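Local coordinates for segregation and condensation protein A (Thermococcus onnurineus, PDB 6IVH) that probably serves as the kleisin subunit of an archaeal Smc-based condensin that helps organise and segregate chromosomes, represented here by its N-terminal domain, at residues D33-E36 against K37-R41; R43-E47 against L48-V52; I62-R65 against M66-E69; R103-F107 against D108-D112. All blocks are in the same frame, centred on the assembly; numbering follows the deposited sequence.

Contact 1 of 4, residues D33-E36 against K37-R41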
loop_
_atom_site.group_PDB
_atom_site.type_symbol
_atom_site.label_atom_id
_atom_site.label_comp_id
_atom_site.label_asym_id
_atom_site.label_seq_id
_atom_site.Cartn_x
_atom_site.Cartn_y
_atom_site.Cartn_z
ATOM N N ASP A 33 -0.336 -8.924 -4.526
ATOM C CA ASP A 33 0.667 -8.494 -5.492
ATOM C C ASP A 33 1.049 -7.033 -5.293
ATOM O O ASP A 33 2.187 -6.648 -5.584
ATOM C CB ASP A 33 0.155 -8.723 -6.914
ATOM C CG ASP A 33 -0.213 -10.172 -7.174
ATOM O OD1 ASP A 33 0.291 -11.056 -6.447
ATOM O OD2 ASP A 33 -1.006 -10.428 -8.106
ATOM N N LEU A 34 0.120 -6.212 -4.795
ATOM C CA LEU A 34 0.408 -4.796 -4.585
ATOM C C LEU A 34 1.381 -4.582 -3.433
ATOM O O LEU A 34 2.166 -3.627 -3.460
ATOM C CB LEU A 34 -0.894 -4.032 -4.330
ATOM C CG LEU A 34 -0.886 -2.506 -4.164
ATOM C CD1 LEU A 34 -0.592 -2.070 -2.728
ATOM C CD2 LEU A 34 0.092 -1.862 -5.133
ATOM N N THR A 35 1.343 -5.450 -2.420
ATOM C CA THR A 35 2.136 -5.223 -1.216
ATOM C C THR A 35 3.630 -5.228 -1.521
ATOM O O THR A 35 4.364 -4.329 -1.095
ATOM C CB THR A 35 1.796 -6.274 -0.160
ATOM O OG1 THR A 35 0.399 -6.191 0.155
ATOM C CG2 THR A 35 2.609 -6.038 1.105
ATOM N N GLU A 36 4.101 -6.228 -2.268
ATOM C CA GLU A 36 5.531 -6.293 -2.550
ATOM C C GLU A 36 5.956 -5.237 -3.565
ATOM O O GLU A 36 7.092 -4.758 -3.513
ATOM C CB GLU A 36 5.923 -7.694 -3.028
ATOM C CG GLU A 36 7.436 -7.946 -3.074
ATOM C CD GLU A 36 8.113 -7.810 -1.714
ATOM O OE1 GLU A 36 7.420 -7.940 -0.682
ATOM O OE2 GLU A 36 9.342 -7.582 -1.682
ATOM N N LYS A 37 5.065 -4.858 -4.486
ATOM C CA LYS A 37 5.368 -3.744 -5.382
ATOM C C LYS A 37 5.558 -2.452 -4.596
ATOM O O LYS A 37 6.436 -1.640 -4.918
ATOM C CB LYS A 37 4.258 -3.578 -6.421
ATOM C CG LYS A 37 4.079 -4.767 -7.353
ATOM C CD LYS A 37 3.052 -4.459 -8.434
ATOM C CE LYS A 37 2.809 -5.658 -9.337
ATOM N NZ LYS A 37 2.018 -6.716 -8.653
ATOM N N TYR A 38 4.744 -2.247 -3.558
ATOM C CA TYR A 38 4.930 -1.098 -2.678
ATOM C C TYR A 38 6.268 -1.174 -1.956
ATOM O O TYR A 38 6.984 -0.171 -1.847
ATOM C CB TYR A 38 3.781 -1.022 -1.672
ATOM C CG TYR A 38 3.866 0.139 -0.705
ATOM C CD1 TYR A 38 4.554 0.022 0.498
ATOM C CD2 TYR A 38 3.247 1.348 -0.989
ATOM C CE1 TYR A 38 4.630 1.082 1.384
ATOM C CE2 TYR A 38 3.318 2.411 -0.113
ATOM C CZ TYR A 38 4.009 2.273 1.072
ATOM O OH TYR A 38 4.078 3.334 1.947
ATOM N N ILE A 39 6.621 -2.358 -1.450
ATOM C CA ILE A 39 7.885 -2.516 -0.738
ATOM C C ILE A 39 9.060 -2.374 -1.697
ATOM O O ILE A 39 10.096 -1.794 -1.346
ATOM C CB ILE A 39 7.906 -3.866 0.001
ATOM C CG1 ILE A 39 6.866 -3.865 1.126
ATOM C CG2 ILE A 39 9.297 -4.168 0.534
ATOM C CD1 ILE A 39 6.806 -5.160 1.909
ATOM N N GLU A 40 8.921 -2.900 -2.918
ATOM C CA GLU A 40 9.959 -2.717 -3.929
ATOM C C GLU A 40 10.257 -1.239 -4.136
ATOM O O GLU A 40 11.413 -0.810 -4.052
ATOM C CB GLU A 40 9.538 -3.365 -5.251
ATOM C CG GLU A 40 9.605 -4.886 -5.272
ATOM C CD GLU A 40 9.035 -5.477 -6.552
ATOM O OE1 GLU A 40 8.985 -4.757 -7.573
ATOM O OE2 GLU A 40 8.634 -6.661 -6.537
ATOM N N ARG A 41 9.217 -0.443 -4.393
ATOM C CA ARG A 41 9.413 0.986 -4.610
ATOM C C ARG A 41 9.907 1.674 -3.345
ATOM O O ARG A 41 10.759 2.567 -3.413
ATOM C CB ARG A 41 8.114 1.627 -5.099
ATOM C CG ARG A 41 8.193 3.132 -5.269
ATOM C CD ARG A 41 9.082 3.503 -6.448
ATOM N NE ARG A 41 8.938 4.909 -6.808
ATOM C CZ ARG A 41 9.736 5.553 -7.652
ATOM N NH1 ARG A 41 10.747 4.917 -8.231
ATOM N NH2 ARG A 41 9.525 6.835 -7.914
#
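Lys37 reaches back along helix 31-47 toward Asp33, one turn earlier, and the polar part of this local contact starts there. Its chain runs extended from CB and bends only at the last torsion (chi4 73°), which brings NZ to 3.1 Å from the backbone O of Asp33 in a weak hydrogen bond. The carboxylate of Asp33 is not gripped: Asp33 OD2 stays 4.8 Å from Lys37 NZ. The main chain supplies regular i to i+4 bonds, Tyr38 N to Leu34 O at 2.9 Å, Ile39 N to Thr35 O at 3.0 Å and Glu40 N to Glu36 O at 2.7 Å. By plain van der Waals contact, Glu36, bent at chi2, brings OE1 to 3.8 Å from CD1 of Ile39. Leu34 and Tyr38 instead lead into the interior, where Leu18 and Ile14 of helix 11-20 and Leu63 of helix 54-72 receive them; the hydroxyl of Tyr38 bonds to the backbone O of Ala56. Replacing Lys37 with an alanine would probably leave the carbonyl of Asp33 without its side-chain donor. The chemistry implies an amphipathic helix, held by its main-chain bonds, whose outer charged side chains grip each other little while its buried residues join neighbouring helices.

Contact 2 of 4, residues R43-E47 against L48-V52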
loop_
_atom_site.group_PDB
_atom_site.type_symbol
_atom_site.label_atom_id
_atom_site.label_comp_id
_atom_site.label_asym_id
_atom_site.label_seq_id
_atom_site.Cartn_x
_atom_site.Cartn_y
_atom_site.Cartn_z
ATOM N N ARG A 43 11.820 0.408 -1.139
ATOM C CA ARG A 43 13.247 0.120 -1.056
ATOM C C ARG A 43 14.046 0.982 -2.024
ATOM O O ARG A 43 15.191 1.346 -1.727
ATOM C CB ARG A 43 13.491 -1.367 -1.321
ATOM C CG ARG A 43 14.948 -1.772 -1.332
ATOM C CD ARG A 43 15.092 -3.281 -1.292
ATOM N NE ARG A 43 14.526 -3.841 -0.068
ATOM C CZ ARG A 43 15.169 -3.889 1.095
ATOM N NH1 ARG A 43 16.400 -3.403 1.196
ATOM N NH2 ARG A 43 14.582 -4.420 2.160
ATOM N N GLU A 44 13.462 1.326 -3.174
ATOM C CA GLU A 44 14.166 2.164 -4.139
ATOM C C GLU A 44 14.438 3.553 -3.571
ATOM O O GLU A 44 15.549 4.079 -3.709
ATOM C CB GLU A 44 13.362 2.264 -5.437
ATOM C CG GLU A 44 13.208 0.945 -6.188
ATOM C CD GLU A 44 12.410 1.091 -7.476
ATOM O OE1 GLU A 44 12.027 2.232 -7.818
ATOM O OE2 GLU A 44 12.161 0.063 -8.143
HETATM N N MSE A 45 13.443 4.159 -2.926
HETATM C CA MSE A 45 13.598 5.504 -2.380
HETATM C C MSE A 45 14.627 5.505 -1.258
HETATM O O MSE A 45 15.425 6.434 -1.139
HETATM C CB MSE A 45 12.261 6.046 -1.864
HETATM C CG MSE A 45 11.049 5.499 -2.595
HETATM SE SE MSE A 45 10.883 5.985 -4.480
HETATM C CE MSE A 45 11.333 7.870 -4.404
ATOM N N LYS A 46 14.605 4.452 -0.435
ATOM C CA LYS A 46 15.544 4.355 0.676
ATOM C C LYS A 46 16.953 3.998 0.213
ATOM O O LYS A 46 17.920 4.326 0.908
ATOM C CB LYS A 46 15.039 3.332 1.696
ATOM C CG LYS A 46 13.628 3.621 2.203
ATOM C CD LYS A 46 13.622 4.376 3.523
ATOM C CE LYS A 46 13.832 3.428 4.695
ATOM N NZ LYS A 46 13.618 4.098 6.007
ATOM N N GLU A 47 17.092 3.337 -0.940
ATOM C CA GLU A 47 18.419 3.126 -1.511
ATOM C C GLU A 47 19.090 4.456 -1.833
ATOM O O GLU A 47 20.293 4.628 -1.601
ATOM C CB GLU A 47 18.326 2.257 -2.766
ATOM C CG GLU A 47 18.517 0.770 -2.512
ATOM C CD GLU A 47 18.343 -0.067 -3.767
ATOM O OE1 GLU A 47 18.065 -1.280 -3.640
ATOM O OE2 GLU A 47 18.478 0.488 -4.880
ATOM N N LEU A 48 18.327 5.407 -2.365
ATOM C CA LEU A 48 18.839 6.741 -2.642
ATOM C C LEU A 48 18.810 7.647 -1.419
ATOM O O LEU A 48 19.137 8.833 -1.542
ATOM C CB LEU A 48 18.043 7.376 -3.785
ATOM C CG LEU A 48 17.940 6.515 -5.046
ATOM C CD1 LEU A 48 17.097 7.210 -6.098
ATOM C CD2 LEU A 48 19.318 6.180 -5.593
ATOM N N ASP A 49 18.431 7.117 -0.254
ATOM C CA ASP A 49 18.430 7.866 1.004
ATOM C C ASP A 49 17.546 9.107 0.916
ATOM O O ASP A 49 17.890 10.174 1.428
ATOM C CB ASP A 49 19.852 8.242 1.429
ATOM C CG ASP A 49 20.707 7.028 1.730
ATOM O OD1 ASP A 49 21.443 6.578 0.827
ATOM O OD2 ASP A 49 20.632 6.519 2.870
ATOM N N LEU A 50 16.397 8.969 0.264
ATOM C CA LEU A 50 15.452 10.067 0.165
ATOM C C LEU A 50 14.514 10.064 1.362
ATOM O O LEU A 50 14.248 9.021 1.964
ATOM C CB LEU A 50 14.649 9.979 -1.131
ATOM C CG LEU A 50 15.489 9.661 -2.365
ATOM C CD1 LEU A 50 14.594 9.295 -3.543
ATOM C CD2 LEU A 50 16.408 10.832 -2.700
ATOM N N ARG A 51 14.018 11.251 1.705
ATOM C CA ARG A 51 13.124 11.397 2.845
ATOM C C ARG A 51 11.814 10.674 2.570
ATOM O O ARG A 51 11.093 11.016 1.629
ATOM C CB ARG A 51 12.859 12.878 3.127
ATOM C CG ARG A 51 14.067 13.738 3.467
ATOM C CD ARG A 51 13.649 14.951 4.265
ATOM N NE ARG A 51 14.671 15.996 4.297
ATOM C CZ ARG A 51 14.411 17.279 4.529
ATOM N NH1 ARG A 51 13.166 17.665 4.772
ATOM N NH2 ARG A 51 15.392 18.171 4.527
ATOM N N VAL A 52 11.518 9.665 3.383
ATOM C CA VAL A 52 10.276 8.909 3.300
ATOM C C VAL A 52 9.562 9.055 4.634
ATOM O O VAL A 52 10.165 8.830 5.692
ATOM C CB VAL A 52 10.535 7.429 2.957
ATOM C CG1 VAL A 52 9.293 6.591 3.214
ATOM C CG2 VAL A 52 10.974 7.292 1.508
#
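Two bends in selenomethionine Met45, at chi2 and chi3, fold its chain so that the terminal methyl CE comes 3.7 Å from CD1 of Leu50, the two side chains meeting at a slant. At the second partner of Met45, Val52, CG1 lies anti to the backbone N (chi1 166°), which turns the other methyl, CG2, to within 3.8 Å of CB of Met45. The helical residue thus touches one partner with its root and another with its end. Between these apolar touches the backbone closes helix 31-47 with a Schellman motif: Asp49 takes a positive phi of 58°, and two amides bond back into the last turn. The nearly straight one joins Leu50 N to Met45 O over 3.1 Å, with 170° at the hydrogen; the other, Asp49 N to Lys46 O, is weak. A further weak bond, Leu48 N to Glu44 O at 3.4 Å, belongs to the final helical turn. Leu50 also rests its CG 3.5 Å from the Met45 O that its own amide uses, so side chain and main chain gather on one carbonyl. Beyond the turn the chain heads for helix 54-72, and on the way Val52 packs on Ile9 while Arg51 shares backbone hydrogen bonds with the same N-terminal residue.

Contact 3 of 4, residues I62-R65 against M66-E69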
loop_
_atom_site.group_PDB
_atom_site.type_symbol
_atom_site.label_atom_id
_atom_site.label_comp_id
_atom_site.label_asym_id
_atom_site.label_seq_id
_atom_site.Cartn_x
_atom_site.Cartn_y
_atom_site.Cartn_z
ATOM N N ILE A 62 0.936 -2.289 7.236
ATOM C CA ILE A 62 -0.493 -2.489 7.032
ATOM C C ILE A 62 -0.746 -3.329 5.786
ATOM O O ILE A 62 -1.563 -4.257 5.804
ATOM C CB ILE A 62 -1.213 -1.130 6.957
ATOM C CG1 ILE A 62 -1.002 -0.344 8.254
ATOM C CG2 ILE A 62 -2.695 -1.329 6.671
ATOM C CD1 ILE A 62 -1.562 1.063 8.218
ATOM N N LEU A 63 -0.047 -3.023 4.688
ATOM C CA LEU A 63 -0.228 -3.789 3.459
ATOM C C LEU A 63 0.210 -5.236 3.629
ATOM O O LEU A 63 -0.366 -6.134 3.003
ATOM C CB LEU A 63 0.540 -3.134 2.311
ATOM C CG LEU A 63 0.002 -1.784 1.841
ATOM C CD1 LEU A 63 0.846 -1.232 0.702
ATOM C CD2 LEU A 63 -1.453 -1.914 1.423
ATOM N N VAL A 64 1.224 -5.487 4.460
ATOM C CA VAL A 64 1.639 -6.862 4.715
ATOM C C VAL A 64 0.536 -7.623 5.440
ATOM O O VAL A 64 0.250 -8.784 5.121
ATOM C CB VAL A 64 2.962 -6.886 5.501
ATOM C CG1 VAL A 64 3.274 -8.300 5.971
ATOM C CG2 VAL A 64 4.096 -6.360 4.637
ATOM N N ARG A 65 -0.112 -6.981 6.417
ATOM C CA ARG A 65 -1.223 -7.628 7.106
ATOM C C ARG A 65 -2.410 -7.833 6.174
ATOM O O ARG A 65 -3.047 -8.892 6.194
ATOM C CB ARG A 65 -1.642 -6.810 8.327
ATOM C CG ARG A 65 -2.929 -7.308 8.976
ATOM C CD ARG A 65 -3.357 -6.428 10.139
ATOM N NE ARG A 65 -3.523 -5.032 9.743
ATOM C CZ ARG A 65 -4.623 -4.537 9.184
ATOM N NH1 ARG A 65 -5.662 -5.326 8.944
ATOM N NH2 ARG A 65 -4.682 -3.252 8.860
HETATM N N MSE A 66 -2.717 -6.837 5.347
HETATM C CA MSE A 66 -3.860 -6.928 4.446
HETATM C C MSE A 66 -3.658 -8.011 3.392
HETATM O O MSE A 66 -4.627 -8.590 2.898
HETATM C CB MSE A 66 -4.121 -5.578 3.775
HETATM C CG MSE A 66 -4.591 -4.505 4.739
HETATM SE SE MSE A 66 -4.872 -2.782 3.882
HETATM C CE MSE A 66 -6.371 -3.269 2.739
ATOM N N LYS A 67 -2.400 -8.287 3.052
ATOM C CA LYS A 67 -2.108 -9.353 2.104
ATOM C C LYS A 67 -2.019 -10.717 2.774
ATOM O O LYS A 67 -2.294 -11.735 2.127
ATOM C CB LYS A 67 -0.810 -9.057 1.343
ATOM C CG LYS A 67 0.410 -9.844 1.803
ATOM C CD LYS A 67 1.442 -9.944 0.686
ATOM C CE LYS A 67 2.689 -10.701 1.129
ATOM N NZ LYS A 67 3.476 -9.951 2.150
ATOM N N SER A 68 -1.650 -10.763 4.057
ATOM C CA SER A 68 -1.658 -12.030 4.778
ATOM C C SER A 68 -3.084 -12.515 5.001
ATOM O O SER A 68 -3.391 -13.694 4.794
ATOM C CB SER A 68 -0.925 -11.887 6.112
ATOM O OG SER A 68 0.455 -11.628 5.923
ATOM N N GLU A 69 -3.971 -11.613 5.427
ATOM C CA GLU A 69 -5.366 -11.987 5.622
ATOM C C GLU A 69 -6.034 -12.323 4.294
ATOM O O GLU A 69 -6.873 -13.229 4.228
ATOM C CB GLU A 69 -6.112 -10.864 6.340
ATOM C CG GLU A 69 -5.447 -10.420 7.633
ATOM C CD GLU A 69 -6.133 -9.224 8.266
ATOM O OE1 GLU A 69 -6.527 -9.321 9.449
ATOM O OE2 GLU A 69 -6.279 -8.186 7.583
#
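Ile62 and Met66 meet one turn apart within helix 54-72, a local contact whose inner side faces other helices of the domain and whose outer side carries polar groups. The two side chains lie alongside each other, pointing the same way, and the selenium of selenomethionine Met66 sits 3.8 Å from CG2 of Ile62. Leu63 adds a looser touch, its CD2 4.3 Å from the same SE atom. A bend at the last torsion of Met66 (chi3 66°) turns CE out of the otherwise extended chain, and this methyl meets the side chain of Tyr105 on strand 104-105. These residues take part in the helical packing of this N-terminal kleisin domain: Ile62 reaches Leu114, Ala117 and Leu118 of helix 107-120, while Leu63 meets Ile31, Leu34 and Tyr38 of helix 31-47. Toward the polar side, Arg65 and Glu69 form a salt bridge, NH1 to OE2 at 3.2 Å. Its hydrogen bond is weak, bent to 123° at the hydrogen, and the guanidinium and carboxylate planes stand almost perpendicular, 88° apart, rather than pairing flat. The Arg65 chain, bent at chi3, also brings one guanidinium face over CG of Met66. Glu69 OE2 has a second, long and weak ion-pair partner in Arg99. Ser68 bonds back to the helix: its OG lies 3.0 Å from O of Val64, which also accepts the amide of Ser68 at 2.9 Å. The hydroxyl and the amide come from opposite faces of the carbonyl plane, so one oxygen receives two donors, which helps hold the serine hydroxyl in place. Lys67 runs beside Val64, with NZ 4.2 Å from CG1.

Contact 4 of 4, residues R103-F107 against D108-D112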
loop_
_atom_site.group_PDB
_atom_site.type_symbol
_atom_site.label_atom_id
_atom_site.label_comp_id
_atom_site.label_asym_id
_atom_site.label_seq_id
_atom_site.Cartn_x
_atom_site.Cartn_y
_atom_site.Cartn_z
ATOM N N ARG A 103 -9.667 -9.412 -1.113
ATOM C CA ARG A 103 -8.416 -9.599 -1.835
ATOM C C ARG A 103 -8.220 -8.589 -2.958
ATOM O O ARG A 103 -7.087 -8.159 -3.198
ATOM C CB ARG A 103 -8.334 -11.020 -2.408
ATOM C CG ARG A 103 -7.276 -11.188 -3.490
ATOM C CD ARG A 103 -6.352 -12.357 -3.224
ATOM N NE ARG A 103 -5.167 -12.279 -4.071
ATOM C CZ ARG A 103 -4.330 -13.287 -4.278
ATOM N NH1 ARG A 103 -4.550 -14.459 -3.700
ATOM N NH2 ARG A 103 -3.276 -13.125 -5.066
ATOM N N TYR A 104 -9.292 -8.178 -3.630
ATOM C CA TYR A 104 -9.213 -7.234 -4.735
ATOM C C TYR A 104 -9.882 -5.922 -4.344
ATOM O O TYR A 104 -10.997 -5.920 -3.813
ATOM C CB TYR A 104 -9.855 -7.819 -5.995
ATOM C CG TYR A 104 -9.137 -9.046 -6.514
ATOM C CD1 TYR A 104 -8.087 -8.932 -7.418
ATOM C CD2 TYR A 104 -9.500 -10.317 -6.091
ATOM C CE1 TYR A 104 -7.424 -10.052 -7.889
ATOM C CE2 TYR A 104 -8.845 -11.443 -6.556
ATOM C CZ TYR A 104 -7.807 -11.305 -7.453
ATOM O OH TYR A 104 -7.155 -12.424 -7.917
ATOM N N TYR A 105 -9.193 -4.811 -4.609
ATOM C CA TYR A 105 -9.672 -3.478 -4.276
ATOM C C TYR A 105 -9.649 -2.590 -5.511
ATOM O O TYR A 105 -8.933 -2.851 -6.481
ATOM C CB TYR A 105 -8.814 -2.813 -3.184
ATOM C CG TYR A 105 -8.986 -3.371 -1.792
ATOM C CD1 TYR A 105 -9.660 -2.652 -0.814
ATOM C CD2 TYR A 105 -8.458 -4.608 -1.450
ATOM C CE1 TYR A 105 -9.812 -3.154 0.463
ATOM C CE2 TYR A 105 -8.605 -5.118 -0.176
ATOM C CZ TYR A 105 -9.281 -4.388 0.775
ATOM O OH TYR A 105 -9.428 -4.897 2.045
ATOM N N THR A 106 -10.445 -1.528 -5.460
ATOM C CA THR A 106 -10.247 -0.402 -6.356
ATOM C C THR A 106 -9.302 0.595 -5.690
ATOM O O THR A 106 -9.017 0.514 -4.494
ATOM C CB THR A 106 -11.579 0.262 -6.714
ATOM O OG1 THR A 106 -12.214 0.746 -5.525
ATOM C CG2 THR A 106 -12.497 -0.733 -7.409
ATOM N N PHE A 107 -8.803 1.545 -6.484
ATOM C CA PHE A 107 -7.796 2.460 -5.958
ATOM C C PHE A 107 -8.375 3.368 -4.880
ATOM O O PHE A 107 -7.741 3.584 -3.842
ATOM C CB PHE A 107 -7.182 3.285 -7.086
ATOM C CG PHE A 107 -5.976 4.071 -6.663
ATOM C CD1 PHE A 107 -6.031 5.450 -6.557
ATOM C CD2 PHE A 107 -4.792 3.424 -6.347
ATOM C CE1 PHE A 107 -4.921 6.171 -6.160
ATOM C CE2 PHE A 107 -3.680 4.139 -5.948
ATOM C CZ PHE A 107 -3.744 5.515 -5.856
ATOM N N ASP A 108 -9.577 3.907 -5.102
ATOM C CA ASP A 108 -10.199 4.743 -4.081
ATOM C C ASP A 108 -10.564 3.935 -2.842
ATOM O O ASP A 108 -10.474 4.451 -1.722
ATOM C CB ASP A 108 -11.436 5.442 -4.646
ATOM C CG ASP A 108 -11.104 6.393 -5.782
ATOM O OD1 ASP A 108 -10.542 7.475 -5.509
ATOM O OD2 ASP A 108 -11.409 6.061 -6.947
ATOM N N ASP A 109 -10.970 2.675 -3.016
ATOM C CA ASP A 109 -11.292 1.837 -1.863
ATOM C C ASP A 109 -10.046 1.516 -1.047
ATOM O O ASP A 109 -10.075 1.577 0.189
ATOM C CB ASP A 109 -11.983 0.551 -2.318
ATOM C CG ASP A 109 -13.464 0.743 -2.575
ATOM O OD1 ASP A 109 -14.103 1.516 -1.830
ATOM O OD2 ASP A 109 -13.993 0.117 -3.520
ATOM N N LEU A 110 -8.942 1.169 -1.718
ATOM C CA LEU A 110 -7.699 0.891 -1.005
ATOM C C LEU A 110 -7.182 2.145 -0.307
ATOM O O LEU A 110 -6.686 2.075 0.824
ATOM C CB LEU A 110 -6.654 0.332 -1.975
ATOM C CG LEU A 110 -5.527 -0.573 -1.457
ATOM C CD1 LEU A 110 -4.810 -1.233 -2.616
ATOM C CD2 LEU A 110 -4.522 0.176 -0.609
ATOM N N LEU A 111 -7.298 3.300 -0.969
ATOM C CA LEU A 111 -6.904 4.565 -0.359
ATOM C C LEU A 111 -7.661 4.807 0.942
ATOM O O LEU A 111 -7.066 5.207 1.950
ATOM C CB LEU A 111 -7.146 5.706 -1.352
ATOM C CG LEU A 111 -5.985 6.254 -2.183
ATOM C CD1 LEU A 111 -5.133 7.231 -1.412
ATOM C CD2 LEU A 111 -5.122 5.117 -2.698
ATOM N N ASP A 112 -8.974 4.561 0.942
ATOM C CA ASP A 112 -9.761 4.717 2.162
ATOM C C ASP A 112 -9.412 3.645 3.187
ATOM O O ASP A 112 -9.294 3.937 4.382
ATOM C CB ASP A 112 -11.256 4.680 1.837
ATOM C CG ASP A 112 -11.794 6.030 1.395
ATOM O OD1 ASP A 112 -11.768 6.317 0.179
ATOM O OD2 ASP A 112 -12.245 6.804 2.267
#
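Thr106 and Asp109 meet at the N-terminus of helix 107-120, where Thr106 occupies the N-cap position just after strand 104-105. Its OG1 stands between the backbone N and the carbonyl carbon (chi1 60°), from where it donates to OD2 of Asp109 over 2.8 Å, approaching from above the carboxylate plane. The same OG1 accepts a weak capping bond from the amide N of Asp109 at 3.4 Å, so one hydroxyl engages both the side chain and the backbone of that residue. Regular helical bonding begins with Leu110 N to Thr106 O, 2.9 Å. The strand is one half of a two-stranded antiparallel sheet with 29-30, and Tyr105 links it to the helix by setting CB 4.0 Å from CB of Leu110. One turn into the helix, CD2 of Leu111 lies over a face of the Phe107 ring in a CH-pi contact, 3.6 Å from the ring centroid and 16° off the normal. The ring also packs on Leu15, Leu16 and Val19 of helix 11-20. An alanine in place of Phe107 would probably deprive the Leu111 methyl of its aromatic partner and open a gap against that helix. Leu111 itself touches Val12 there.

In the fold
Contacts 1, 3 and 4 are partly buried, whereas contact 2 lies at the surface, its centre about 16 Å from the centre of the chain. Contacts 1 and 2 share helix 31-47, one along its middle and the other at its end. Contact 3, on helix 54-72, meets contact 1 through a probable hydrogen bond from Thr35 OG1 to Leu63 O, and contact 4 also touches it, with Leu110 near Leu63. The chemistry varies with place: a weak lysine bond in contact 1, selenium packing and a salt bridge in contact 3. Contacts 2 and 4, on opposite sides of the chain's centre, each shape a helix terminus, one by backbone closure, the other by a hydroxyl cap beside a CH-pi contact.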